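Local coordinates for tRNA modification GTPase MnmE (Chlorobium tepidum, PDB 3GEE), which binds and hydrolyses GTP and probably takes part in adding a carboxymethylaminomethyl group to the wobble uridine of certain tRNAs, at residues I221-H226 with V407-L412; E232-V237 with D279-R284; I316-D321 with A344-V349; L320-E325 with A361-I366. One frame throughout, in Å; residues are numbered along the deposited sequence.

How the contacts relate
Contacts 2, 3 and 4 belong to the G domain, whereas contact 1 lies in the helical part, on helix 203-232 just before that chain runs into strand 234-239 of contact 2. Contacts 2 and 3 pair strands of one sheet and meet where Val237 O approaches Leu317 N at 2.9 Å, a probable hydrogen bond. Both are hydrogen-bonded ladders between parallel strands, but contact 3 is buried and mostly apolar, while contact 2 is partly buried and carries an exposed arginine at its rim. Contact 4, partly buried, shares Leu320 and Asp321 with contact 3 and joins its segments through apolar packing without a hydrogen bond between them. Contact 1, partly buried, joins helix to loop through a serine and a tyrosine.

Contact 1 (I221-H226 with V407-L412); sequences IDSYQH and VLVTSL
Ser223 and Tyr224, in one turn of helix 203-232, face Leu408 and Val409 of an extended loop, with CA atoms 5.2 Å apart for both Ser223-Leu408 and Tyr224-Val409. This is a helix-loop contact of the MnmE helical domain: residues 407-411 run past the helix and turn at Ser411, the N-cap residue, into helix 412-432. One hydrogen bond crosses the gap, from Val409 N to Ser223 OG (3.0 Å), and it is nearly straight at 171°. Ser223 CB points at the loop, and chi1 of 65° sets OG between its own backbone N and carbonyl carbon. The same OG is also hydrogen-bonded to Leu220 O one turn back, so the hydroxyl links helix backbone to loop backbone. Beside it the Val409 carbonyl takes a CA-H...O contact from Tyr224 CA (3.4 Å) and lies in the plane of the tyrosine ring, at its edge. Tyr224 CG is anti to the backbone N (chi1 180°), beside the carbonyl carbon, and the outer ring atoms meet Ser411 and Leu412. CE2 comes 3.6 Å from Ser411 N, while Tyr415 of helix 412-432 stacks on the ring. Val409 CG1 packs against Tyr224 CB (3.8 Å), and at the far end Tyr224 OH rests 3.6 Å from Leu412 CB.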
loop_
_atom_site.group_PDB
_atom_site.type_symbol
_atom_site.label_atom_id
_atom_site.label_comp_id
_atom_site.label_asym_id
_atom_site.label_seq_id
_atom_site.Cartn_x
_atom_site.Cartn_y
_atom_site.Cartn_z
ATOM N N ILE A 221 33.338 4.004 16.748
ATOM C CA ILE A 221 33.520 5.165 15.856
ATOM C C ILE A 221 34.123 4.756 14.511
ATOM O O ILE A 221 33.934 5.442 13.504
ATOM C CB ILE A 221 34.368 6.320 16.491
ATOM C CG1 ILE A 221 35.836 5.912 16.658
ATOM C CG2 ILE A 221 33.772 6.779 17.814
ATOM C CD1 ILE A 221 36.825 7.079 16.693
ATOM N N ASP A 222 34.834 3.629 14.510
ATOM C CA ASP A 222 35.465 3.095 13.308
ATOM C C ASP A 222 34.458 2.479 12.339
ATOM O O ASP A 222 34.588 2.642 11.125
ATOM C CB ASP A 222 36.543 2.065 13.673
ATOM C CG ASP A 222 37.820 2.707 14.207
ATOM O OD1 ASP A 222 38.559 2.018 14.942
ATOM O OD2 ASP A 222 38.093 3.890 13.898
ATOM N N SER A 223 33.456 1.782 12.873
ATOM C CA SER A 223 32.487 1.062 12.043
ATOM C C SER A 223 31.589 1.972 11.197
ATOM O O SER A 223 31.003 1.521 10.210
ATOM C CB SER A 223 31.634 0.110 12.894
ATOM O OG SER A 223 30.817 0.813 13.813
ATOM N N TYR A 224 31.498 3.244 11.580
ATOM C CA TYR A 224 30.657 4.215 10.876
ATOM C C TYR A 224 31.036 4.380 9.403
ATOM O O TYR A 224 30.192 4.736 8.578
ATOM C CB TYR A 224 30.677 5.568 11.594
ATOM C CG TYR A 224 29.837 6.634 10.927
ATOM C CD1 TYR A 224 30.428 7.781 10.400
ATOM C CD2 TYR A 224 28.453 6.491 10.808
ATOM C CE1 TYR A 224 29.662 8.767 9.784
ATOM C CE2 TYR A 224 27.677 7.467 10.190
ATOM C CZ TYR A 224 28.289 8.601 9.682
ATOM O OH TYR A 224 27.529 9.571 9.070
ATOM N N GLN A 225 32.304 4.117 9.085
ATOM C CA GLN A 225 32.794 4.166 7.709
ATOM C C GLN A 225 32.062 3.139 6.841
ATOM O O GLN A 225 31.589 3.469 5.751
ATOM C CB GLN A 225 34.308 3.933 7.671
ATOM C CG GLN A 225 35.050 4.731 6.594
ATOM C CD GLN A 225 35.388 6.159 7.022
ATOM O OE1 GLN A 225 34.590 6.843 7.673
ATOM N NE2 GLN A 225 36.579 6.615 6.647
ATOM N N HIS A 226 31.959 1.906 7.337
ATOM C CA HIS A 226 31.178 0.854 6.680
ATOM C C HIS A 226 29.685 1.084 6.858
ATOM O O HIS A 226 28.907 0.902 5.921
ATOM C CB HIS A 226 31.540 -0.530 7.231
ATOM C CG HIS A 226 32.724 -1.159 6.565
ATOM N ND1 HIS A 226 32.689 -1.619 5.265
ATOM C CD2 HIS A 226 33.973 -1.420 7.023
ATOM C CE1 HIS A 226 33.866 -2.129 4.949
ATOM N NE2 HIS A 226 34.664 -2.018 5.997
ATOM N N VAL A 407 28.980 -4.959 15.861
ATOM C CA VAL A 407 27.840 -4.329 15.193
ATOM C C VAL A 407 28.208 -2.979 14.587
ATOM O O VAL A 407 28.985 -2.219 15.168
ATOM C CB VAL A 407 26.630 -4.172 16.145
ATOM C CG1 VAL A 407 25.969 -5.525 16.383
ATOM C CG2 VAL A 407 27.038 -3.517 17.469
ATOM N N LEU A 408 27.645 -2.691 13.418
ATOM C CA LEU A 408 27.956 -1.460 12.696
ATOM C C LEU A 408 27.166 -0.288 13.255
ATOM O O LEU A 408 25.942 -0.330 13.306
ATOM C CB LEU A 408 27.647 -1.610 11.199
ATOM C CG LEU A 408 28.094 -2.855 10.423
ATOM C CD1 LEU A 408 27.567 -2.801 8.994
ATOM C CD2 LEU A 408 29.610 -3.029 10.432
ATOM N N VAL A 409 27.864 0.756 13.685
ATOM C CA VAL A 409 27.183 1.999 14.020
ATOM C C VAL A 409 26.882 2.752 12.724
ATOM O O VAL A 409 27.729 2.853 11.838
ATOM C CB VAL A 409 27.973 2.875 15.042
ATOM C CG1 VAL A 409 29.246 3.422 14.440
ATOM C CG2 VAL A 409 27.110 4.017 15.551
ATOM N N THR A 410 25.652 3.237 12.608
ATOM C CA THR A 410 25.259 4.090 11.499
ATOM C C THR A 410 24.828 5.444 12.050
ATOM O O THR A 410 24.883 5.666 13.263
ATOM C CB THR A 410 24.093 3.490 10.713
ATOM O OG1 THR A 410 24.154 2.059 10.757
ATOM C CG2 THR A 410 24.168 3.956 9.287
ATOM N N SER A 411 24.400 6.341 11.163
ATOM C CA SER A 411 23.835 7.635 11.557
ATOM C C SER A 411 24.855 8.598 12.175
ATOM O O SER A 411 25.395 8.369 13.265
ATOM C CB SER A 411 22.602 7.451 12.459
ATOM O OG SER A 411 22.415 8.556 13.325
ATOM N N LEU A 412 25.097 9.683 11.447
ATOM C CA LEU A 412 25.956 10.772 11.886
ATOM C C LEU A 412 25.766 11.111 13.374
ATOM O O LEU A 412 26.749 11.240 14.118
ATOM C CB LEU A 412 25.684 11.996 11.007
ATOM C CG LEU A 412 26.496 13.279 11.155
ATOM C CD1 LEU A 412 27.921 13.096 10.646
ATOM C CD2 LEU A 412 25.792 14.387 10.394
#

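Contact 2 (E232-V237 with D279-R284); sequences EGVSTV and DKTMFR
Val234 CG1 stands anti to its backbone N (chi1 173°) and Phe283 CG lies beside its own N (chi1 -65°). As parallel bridge partners the two residues put their side chains on the same face of the sheet, where they pack side by side, Val234 CB 3.7 Å from Phe283 CD2. The strands are a parallel pair in the mixed sheet of the G domain, 234-239 leading into the P-loop and 281-286 forming a hairpin with 274-278; their axes are 36° apart. Three backbone bonds tie them: Val234 N to Met282 O (2.8 Å), Arg284 N to Val234 O (3.0 Å) and Thr236 N to Arg284 O (2.8 Å). Thr236 OG1 adds a weak bond to the same Arg284 carbonyl, and its CG2 meets the edge of the Phe283 ring, whose other neighbours include Phe276 of the hairpin. At the turn, Thr281 OG1 bonds Asp279 O and CG2 touches Val234 CG2 (4.1 Å). An alanine in place of Thr281 would probably leave the Asp279 carbonyl without this hydroxyl and open a small gap beside Val234. Across the sheet, on the side of Ser235, the Arg284 chain runs extended from CG to NE back toward the end of helix 203-232. Met282 CE lies over one face of its guanidinium, offset toward the rim, and Arg284 NE makes a weak bond to Glu232 O (2.7 Å).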
loop_
_atom_site.group_PDB
_atom_site.type_symbol
_atom_site.label_atom_id
_atom_site.label_comp_id
_atom_site.label_asym_id
_atom_site.label_seq_id
_atom_site.Cartn_x
_atom_site.Cartn_y
_atom_site.Cartn_z
ATOM N N GLU A 232 22.937 4.460 4.232
ATOM C CA GLU A 232 22.539 5.426 3.206
ATOM C C GLU A 232 23.309 5.299 1.889
ATOM O O GLU A 232 23.231 6.183 1.037
ATOM C CB GLU A 232 22.567 6.862 3.745
ATOM C CG GLU A 232 23.888 7.323 4.320
ATOM C CD GLU A 232 23.741 8.574 5.168
ATOM O OE1 GLU A 232 24.648 9.436 5.134
ATOM O OE2 GLU A 232 22.712 8.697 5.871
ATOM N N GLY A 233 24.041 4.201 1.724
ATOM C CA GLY A 233 24.709 3.909 0.457
ATOM C C GLY A 233 25.953 4.728 0.174
ATOM O O GLY A 233 26.219 5.737 0.832
ATOM N N VAL A 234 26.716 4.280 -0.818
ATOM C CA VAL A 234 27.919 4.972 -1.265
ATOM C C VAL A 234 27.512 6.219 -2.042
ATOM O O VAL A 234 26.967 6.123 -3.145
ATOM C CB VAL A 234 28.801 4.051 -2.148
ATOM C CG1 VAL A 234 29.972 4.817 -2.751
ATOM C CG2 VAL A 234 29.303 2.858 -1.350
ATOM N N SER A 235 27.760 7.385 -1.453
ATOM C CA SER A 235 27.445 8.654 -2.101
ATOM C C SER A 235 28.454 8.926 -3.206
ATOM O O SER A 235 29.663 8.932 -2.970
ATOM C CB SER A 235 27.438 9.797 -1.090
ATOM O OG SER A 235 28.704 9.928 -0.478
ATOM N N THR A 236 27.950 9.127 -4.417
ATOM C CA THR A 236 28.808 9.299 -5.581
ATOM C C THR A 236 28.447 10.564 -6.353
ATOM O O THR A 236 27.275 10.808 -6.659
ATOM C CB THR A 236 28.757 8.069 -6.526
ATOM O OG1 THR A 236 27.441 7.935 -7.070
ATOM C CG2 THR A 236 29.098 6.794 -5.779
ATOM N N VAL A 237 29.460 11.370 -6.654
ATOM C CA VAL A 237 29.274 12.569 -7.465
ATOM C C VAL A 237 29.689 12.286 -8.904
ATOM O O VAL A 237 30.713 11.645 -9.152
ATOM C CB VAL A 237 30.064 13.781 -6.908
ATOM C CG1 VAL A 237 29.917 14.990 -7.823
ATOM C CG2 VAL A 237 29.589 14.131 -5.506
ATOM N N ASP A 279 26.046 -5.285 -6.742
ATOM C CA ASP A 279 26.778 -6.106 -5.763
ATOM C C ASP A 279 26.292 -5.895 -4.322
ATOM O O ASP A 279 27.102 -5.698 -3.407
ATOM C CB ASP A 279 28.298 -5.876 -5.861
ATOM C CG ASP A 279 28.968 -6.755 -6.912
ATOM O OD1 ASP A 279 30.185 -6.575 -7.138
ATOM O OD2 ASP A 279 28.293 -7.623 -7.508
ATOM N N LYS A 280 24.968 -5.930 -4.142
ATOM C CA LYS A 280 24.309 -5.749 -2.835
ATOM C C LYS A 280 24.635 -4.415 -2.149
ATOM O O LYS A 280 24.549 -4.299 -0.922
ATOM C CB LYS A 280 24.607 -6.933 -1.899
ATOM C CG LYS A 280 24.039 -8.262 -2.368
ATOM C CD LYS A 280 24.380 -9.377 -1.399
ATOM C CE LYS A 280 23.756 -10.686 -1.843
ATOM N NZ LYS A 280 23.890 -11.749 -0.810
ATOM N N THR A 281 24.997 -3.415 -2.952
ATOM C CA THR A 281 25.382 -2.097 -2.451
ATOM C C THR A 281 24.642 -1.002 -3.213
ATOM O O THR A 281 24.461 -1.093 -4.428
ATOM C CB THR A 281 26.905 -1.863 -2.569
ATOM O OG1 THR A 281 27.613 -3.037 -2.158
ATOM C CG2 THR A 281 27.340 -0.700 -1.697
ATOM N N MET A 282 24.225 0.031 -2.489
ATOM C CA MET A 282 23.482 1.142 -3.072
ATOM C C MET A 282 24.393 2.339 -3.365
ATOM O O MET A 282 25.282 2.664 -2.576
ATOM C CB MET A 282 22.351 1.547 -2.130
ATOM C CG MET A 282 21.286 2.430 -2.748
ATOM S SD MET A 282 20.008 2.829 -1.543
ATOM C CE MET A 282 20.909 3.888 -0.407
ATOM N N PHE A 283 24.163 2.986 -4.504
ATOM C CA PHE A 283 24.949 4.144 -4.909
ATOM C C PHE A 283 24.062 5.367 -5.104
ATOM O O PHE A 283 23.244 5.398 -6.020
ATOM C CB PHE A 283 25.726 3.852 -6.200
ATOM C CG PHE A 283 26.773 2.784 -6.056
ATOM C CD1 PHE A 283 26.482 1.460 -6.365
ATOM C CD2 PHE A 283 28.053 3.102 -5.616
ATOM C CE1 PHE A 283 27.448 0.466 -6.229
ATOM C CE2 PHE A 283 29.025 2.117 -5.478
ATOM C CZ PHE A 283 28.724 0.798 -5.784
ATOM N N ARG A 284 24.237 6.368 -4.240
ATOM C CA ARG A 284 23.518 7.642 -4.351
ATOM C C ARG A 284 24.189 8.571 -5.363
ATOM O O ARG A 284 25.190 9.221 -5.051
ATOM C CB ARG A 284 23.429 8.347 -2.991
ATOM C CG ARG A 284 22.580 7.634 -1.958
ATOM C CD ARG A 284 22.119 8.593 -0.866
ATOM N NE ARG A 284 21.323 7.920 0.166
ATOM C CZ ARG A 284 20.023 7.650 0.067
ATOM N NH1 ARG A 284 19.347 7.988 -1.026
ATOM N NH2 ARG A 284 19.391 7.034 1.064
#

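Contact 3 (I316-D321 with A344-V349); sequences ILYLLD and AKFLTV
The Phe346 ring meets two residues of the neighbouring strand obliquely, CE1 3.8 Å from Tyr318 CB and CE2 4.0 Å from Ile316 CG2. Ile316 CD1 reaches on to Ala344 CB at 3.9 Å. On the other face of the sheet Leu317 CD2 meets Leu347 CB (3.6 Å), the two leucines lying side by side, and Leu319 CD2 touches Val349 CG1 (3.5 Å). Backbone bonds fix this alignment: Ile316 N to Lys345 O, Tyr318 N to Leu347 O, Val349 N to Tyr318 O (2.6 Å) and Leu320 N to Val349 O, with a weak one from Leu347 N to Ile316 O. The strands are the parallel pair of a beta-alpha-beta crossover, joined through helix 331-340, in the G-domain sheet. That helix packs on the face bearing Phe346 and Tyr318, with Leu337 touching both. An alanine for Phe346 would probably open a gap between Ile316, Tyr318 and Leu337. Helix 385-392 covers the opposite face through Leu388, which meets Leu317 and Val349. Leu319 lies about 4 Å, side chain to side chain, from Lys246, a predicted GTP-binding residue. Thr348 OG1, at the edge of the Phe346 ring and in its plane, is hydrogen-bonded to Thr372 OG1.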
loop_
_atom_site.group_PDB
_atom_site.type_symbol
_atom_site.label_atom_id
_atom_site.label_comp_id
_atom_site.label_asym_id
_atom_site.label_seq_id
_atom_site.Cartn_x
_atom_site.Cartn_y
_atom_site.Cartn_z
ATOM N N ILE A 316 33.981 9.765 -6.628
ATOM C CA ILE A 316 33.810 10.770 -7.670
ATOM C C ILE A 316 34.076 10.140 -9.029
ATOM O O ILE A 316 35.117 9.512 -9.239
ATOM C CB ILE A 316 34.724 12.003 -7.466
ATOM C CG1 ILE A 316 34.538 12.587 -6.062
ATOM C CG2 ILE A 316 34.426 13.055 -8.527
ATOM C CD1 ILE A 316 35.546 13.655 -5.683
ATOM N N LEU A 317 33.112 10.287 -9.935
ATOM C CA LEU A 317 33.300 9.909 -11.325
ATOM C C LEU A 317 33.422 11.181 -12.145
ATOM O O LEU A 317 32.453 11.935 -12.272
ATOM C CB LEU A 317 32.131 9.062 -11.847
ATOM C CG LEU A 317 31.729 7.726 -11.210
ATOM C CD1 LEU A 317 30.565 7.130 -11.985
ATOM C CD2 LEU A 317 32.875 6.727 -11.140
ATOM N N TYR A 318 34.617 11.434 -12.677
ATOM C CA TYR A 318 34.802 12.547 -13.601
ATOM C C TYR A 318 34.588 12.090 -15.037
ATOM O O TYR A 318 35.332 11.256 -15.556
ATOM C CB TYR A 318 36.168 13.226 -13.447
ATOM C CG TYR A 318 36.180 14.606 -14.070
ATOM C CD1 TYR A 318 35.988 15.743 -13.290
ATOM C CD2 TYR A 318 36.339 14.773 -15.446
ATOM C CE1 TYR A 318 35.974 17.015 -13.860
ATOM C CE2 TYR A 318 36.324 16.035 -16.027
ATOM C CZ TYR A 318 36.143 17.153 -15.230
ATOM O OH TYR A 318 36.127 18.407 -15.802
ATOM N N LEU A 319 33.552 12.639 -15.660
ATOM C CA LEU A 319 33.243 12.355 -17.048
ATOM C C LEU A 319 33.874 13.391 -17.958
ATOM O O LEU A 319 33.740 14.597 -17.738
ATOM C CB LEU A 319 31.733 12.335 -17.275
ATOM C CG LEU A 319 30.980 11.010 -17.157
ATOM C CD1 LEU A 319 29.496 11.278 -17.240
ATOM C CD2 LEU A 319 31.383 10.037 -18.251
ATOM N N LEU A 320 34.567 12.910 -18.980
ATOM C CA LEU A 320 35.098 13.782 -20.012
ATOM C C LEU A 320 34.965 13.070 -21.357
ATOM O O LEU A 320 35.252 11.872 -21.453
ATOM C CB LEU A 320 36.548 14.175 -19.687
ATOM C CG LEU A 320 37.771 13.415 -20.210
ATOM C CD1 LEU A 320 39.028 14.224 -19.957
ATOM C CD2 LEU A 320 37.891 12.035 -19.583
ATOM N N ASP A 321 34.502 13.780 -22.386
ATOM C CA ASP A 321 34.280 13.121 -23.679
ATOM C C ASP A 321 35.562 12.802 -24.458
ATOM O O ASP A 321 36.177 13.666 -25.090
ATOM C CB ASP A 321 33.181 13.774 -24.550
ATOM C CG ASP A 321 33.241 15.293 -24.578
ATOM O OD1 ASP A 321 33.761 15.905 -23.619
ATOM O OD2 ASP A 321 32.728 15.876 -25.560
ATOM N N ALA A 344 37.995 10.852 -0.928
ATOM C CA ALA A 344 37.145 10.199 -1.924
ATOM C C ALA A 344 37.911 9.211 -2.797
ATOM O O ALA A 344 39.141 9.226 -2.841
ATOM C CB ALA A 344 36.477 11.246 -2.795
ATOM N N LYS A 345 37.173 8.344 -3.478
ATOM C CA LYS A 345 37.759 7.520 -4.517
ATOM C C LYS A 345 37.538 8.213 -5.853
ATOM O O LYS A 345 36.404 8.559 -6.207
ATOM C CB LYS A 345 37.154 6.118 -4.549
ATOM C CG LYS A 345 37.907 5.188 -5.480
ATOM C CD LYS A 345 37.116 3.950 -5.835
ATOM C CE LYS A 345 37.891 3.114 -6.847
ATOM N NZ LYS A 345 37.268 1.784 -7.071
ATOM N N PHE A 346 38.630 8.420 -6.585
ATOM C CA PHE A 346 38.552 9.078 -7.878
ATOM C C PHE A 346 38.562 8.075 -9.016
ATOM O O PHE A 346 39.227 7.042 -8.946
ATOM C CB PHE A 346 39.669 10.100 -8.051
ATOM C CG PHE A 346 39.265 11.270 -8.883
ATOM C CD1 PHE A 346 39.310 11.204 -10.271
ATOM C CD2 PHE A 346 38.799 12.429 -8.283
ATOM C CE1 PHE A 346 38.914 12.278 -11.045
ATOM C CE2 PHE A 346 38.405 13.512 -9.048
ATOM C CZ PHE A 346 38.462 13.437 -10.433
ATOM N N LEU A 347 37.814 8.392 -10.066
ATOM C CA LEU A 347 37.636 7.491 -11.187
ATOM C C LEU A 347 37.332 8.323 -12.427
ATOM O O LEU A 347 36.285 8.973 -12.502
ATOM C CB LEU A 347 36.484 6.528 -10.879
ATOM C CG LEU A 347 36.585 5.035 -11.199
ATOM C CD1 LEU A 347 36.426 4.779 -12.687
ATOM C CD2 LEU A 347 37.886 4.424 -10.659
ATOM N N THR A 348 38.261 8.317 -13.385
ATOM C CA THR A 348 38.112 9.109 -14.609
ATOM C C THR A 348 37.376 8.310 -15.668
ATOM O O THR A 348 37.824 7.238 -16.083
ATOM C CB THR A 348 39.468 9.592 -15.161
ATOM O OG1 THR A 348 40.164 10.307 -14.136
ATOM C CG2 THR A 348 39.274 10.513 -16.368
ATOM N N VAL A 349 36.242 8.848 -16.095
ATOM C CA VAL A 349 35.372 8.161 -17.031
ATOM C C VAL A 349 35.394 8.870 -18.382
ATOM O O VAL A 349 34.774 9.925 -18.566
ATOM C CB VAL A 349 33.932 8.062 -16.490
ATOM C CG1 VAL A 349 33.128 7.094 -17.323
ATOM C CG2 VAL A 349 33.937 7.621 -15.033
#

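Contact 4 (L320-E325 with A361-I366)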
loop_
_atom_site.group_PDB
_atom_site.type_symbol
_atom_site.label_atom_id
_atom_site.label_comp_id
_atom_site.label_asym_id
_atom_site.label_seq_id
_atom_site.Cartn_x
_atom_site.Cartn_y
_atom_site.Cartn_z
ATOM N N LEU A 320 34.567 12.910 -18.980
ATOM C CA LEU A 320 35.098 13.782 -20.012
ATOM C C LEU A 320 34.965 13.070 -21.357
ATOM O O LEU A 320 35.252 11.872 -21.453
ATOM C CB LEU A 320 36.548 14.175 -19.687
ATOM C CG LEU A 320 37.771 13.415 -20.210
ATOM C CD1 LEU A 320 39.028 14.224 -19.957
ATOM C CD2 LEU A 320 37.891 12.035 -19.583
ATOM N N ASP A 321 34.502 13.780 -22.386
ATOM C CA ASP A 321 34.280 13.121 -23.679
ATOM C C ASP A 321 35.562 12.802 -24.458
ATOM O O ASP A 321 36.177 13.666 -25.090
ATOM C CB ASP A 321 33.181 13.774 -24.550
ATOM C CG ASP A 321 33.241 15.293 -24.578
ATOM O OD1 ASP A 321 33.761 15.905 -23.619
ATOM O OD2 ASP A 321 32.728 15.876 -25.560
ATOM N N LEU A 322 35.941 11.530 -24.367
ATOM C CA LEU A 322 37.144 10.973 -24.966
ATOM C C LEU A 322 37.237 11.306 -26.445
ATOM O O LEU A 322 36.274 11.113 -27.192
ATOM C CB LEU A 322 37.134 9.455 -24.765
ATOM C CG LEU A 322 38.257 8.533 -25.236
ATOM C CD1 LEU A 322 39.575 8.837 -24.547
ATOM C CD2 LEU A 322 37.845 7.096 -24.975
ATOM N N GLY A 323 38.395 11.825 -26.850
ATOM C CA GLY A 323 38.663 12.169 -28.244
ATOM C C GLY A 323 37.779 13.268 -28.796
ATOM O O GLY A 323 37.937 13.676 -29.948
ATOM N N THR A 324 36.852 13.744 -27.970
ATOM C CA THR A 324 35.883 14.752 -28.382
ATOM C C THR A 324 36.208 16.123 -27.798
ATOM O O THR A 324 35.819 17.151 -28.356
ATOM C CB THR A 324 34.466 14.319 -28.000
ATOM N N GLU A 325 36.928 16.132 -26.681
ATOM C CA GLU A 325 37.273 17.376 -26.007
ATOM C C GLU A 325 38.312 18.163 -26.778
ATOM O O GLU A 325 39.418 17.678 -27.027
ATOM C CB GLU A 325 37.769 17.108 -24.591
ATOM C CG GLU A 325 36.707 16.476 -23.728
ATOM C CD GLU A 325 37.063 16.443 -22.252
ATOM O OE1 GLU A 325 38.270 16.491 -21.903
ATOM O OE2 GLU A 325 36.108 16.372 -21.441
ATOM N N ALA A 361 45.615 4.932 -26.850
ATOM C CA ALA A 361 46.679 5.888 -26.561
ATOM C C ALA A 361 46.131 7.150 -25.898
ATOM O O ALA A 361 46.793 7.750 -25.053
ATOM C CB ALA A 361 47.432 6.238 -27.832
ATOM N N LEU A 362 44.921 7.543 -26.282
ATOM C CA LEU A 362 44.271 8.706 -25.689
ATOM C C LEU A 362 43.905 8.431 -24.235
ATOM O O LEU A 362 44.134 9.276 -23.369
ATOM C CB LEU A 362 43.020 9.090 -26.480
ATOM C CG LEU A 362 42.729 10.584 -26.666
ATOM C CD1 LEU A 362 41.662 10.754 -27.728
ATOM C CD2 LEU A 362 42.325 11.297 -25.374
ATOM N N ILE A 363 43.339 7.251 -23.978
ATOM C CA ILE A 363 43.023 6.811 -22.618
ATOM C C ILE A 363 44.264 6.902 -21.732
ATOM O O ILE A 363 44.224 7.514 -20.663
ATOM C CB ILE A 363 42.416 5.374 -22.603
ATOM C CG1 ILE A 363 40.915 5.431 -22.910
ATOM C CG2 ILE A 363 42.640 4.684 -21.256
ATOM C CD1 ILE A 363 40.318 4.104 -23.348
ATOM N N ARG A 364 45.368 6.325 -22.202
ATOM C CA ARG A 364 46.619 6.313 -21.451
ATOM C C ARG A 364 47.170 7.716 -21.221
ATOM O O ARG A 364 47.822 7.966 -20.213
ATOM C CB ARG A 364 47.662 5.446 -22.152
ATOM C CG ARG A 364 48.628 4.746 -21.202
ATOM C CD ARG A 364 49.707 3.955 -21.946
ATOM N NE ARG A 364 49.201 3.312 -23.163
ATOM C CZ ARG A 364 49.641 3.562 -24.398
ATOM N NH1 ARG A 364 49.101 2.927 -25.434
ATOM N NH2 ARG A 364 50.623 4.436 -24.603
ATOM N N ALA A 365 46.907 8.627 -22.154
ATOM C CA ALA A 365 47.349 10.015 -22.017
ATOM C C ALA A 365 46.571 10.750 -20.921
ATOM O O ALA A 365 47.147 11.527 -20.156
ATOM C CB ALA A 365 47.241 10.746 -23.348
ATOM N N ILE A 366 45.265 10.499 -20.852
ATOM C CA ILE A 366 44.423 11.055 -19.796
ATOM C C ILE A 366 44.854 10.467 -18.455
ATOM O O ILE A 366 44.875 11.164 -17.442
ATOM C CB ILE A 366 42.922 10.758 -20.029
ATOM C CG1 ILE A 366 42.469 11.277 -21.397
ATOM C CG2 ILE A 366 42.081 11.386 -18.927
ATOM C CD1 ILE A 366 41.071 10.861 -21.798
#
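Leu322 is the bump of this contact: its CD1 fits into a hollow on helix 360-370 lined by Leu362, Ile363 and Ile366, residues spaced along one side of the helix. CD1 lies 3.7 Å from Ile366 CD1, 3.8 Å from Leu362 CD2 and 4.0 Å from Ile363 CG1, so one methyl group touches all three walls. Leu322 CG is anti to the backbone N (chi1 -179°), and CD1 at the end of the chain is what meets the helix. Leu322 and Leu362 slide past each other in opposite directions, whereas Leu322 passes Ile363 and Ile366 at a slant. Leu362 makes a bump in return: its CD1 rests on the bare backbone of Gly323, 3.4 Å from CA. Gly323 has positive phi and lies in a turn where Thr324 N bonds back to Asp321 O. The loop follows strand 315-321, and the helix connects strand 345-351 to strand 374-376 in a second beta-alpha-beta unit of the G domain, lying against the sheet beside Val374. At the sheet end of the interface Leu320 and Ile366 meet tip to tip, with Leu320 CD2 4.0 Å from Ile366 CD1. Ile366 also touches Thr348, while Leu320 and Leu322 both touch Ala350. No hydrogen bond crosses between the segments. The Leu322 side chain lies about 9 Å from the bound GDP.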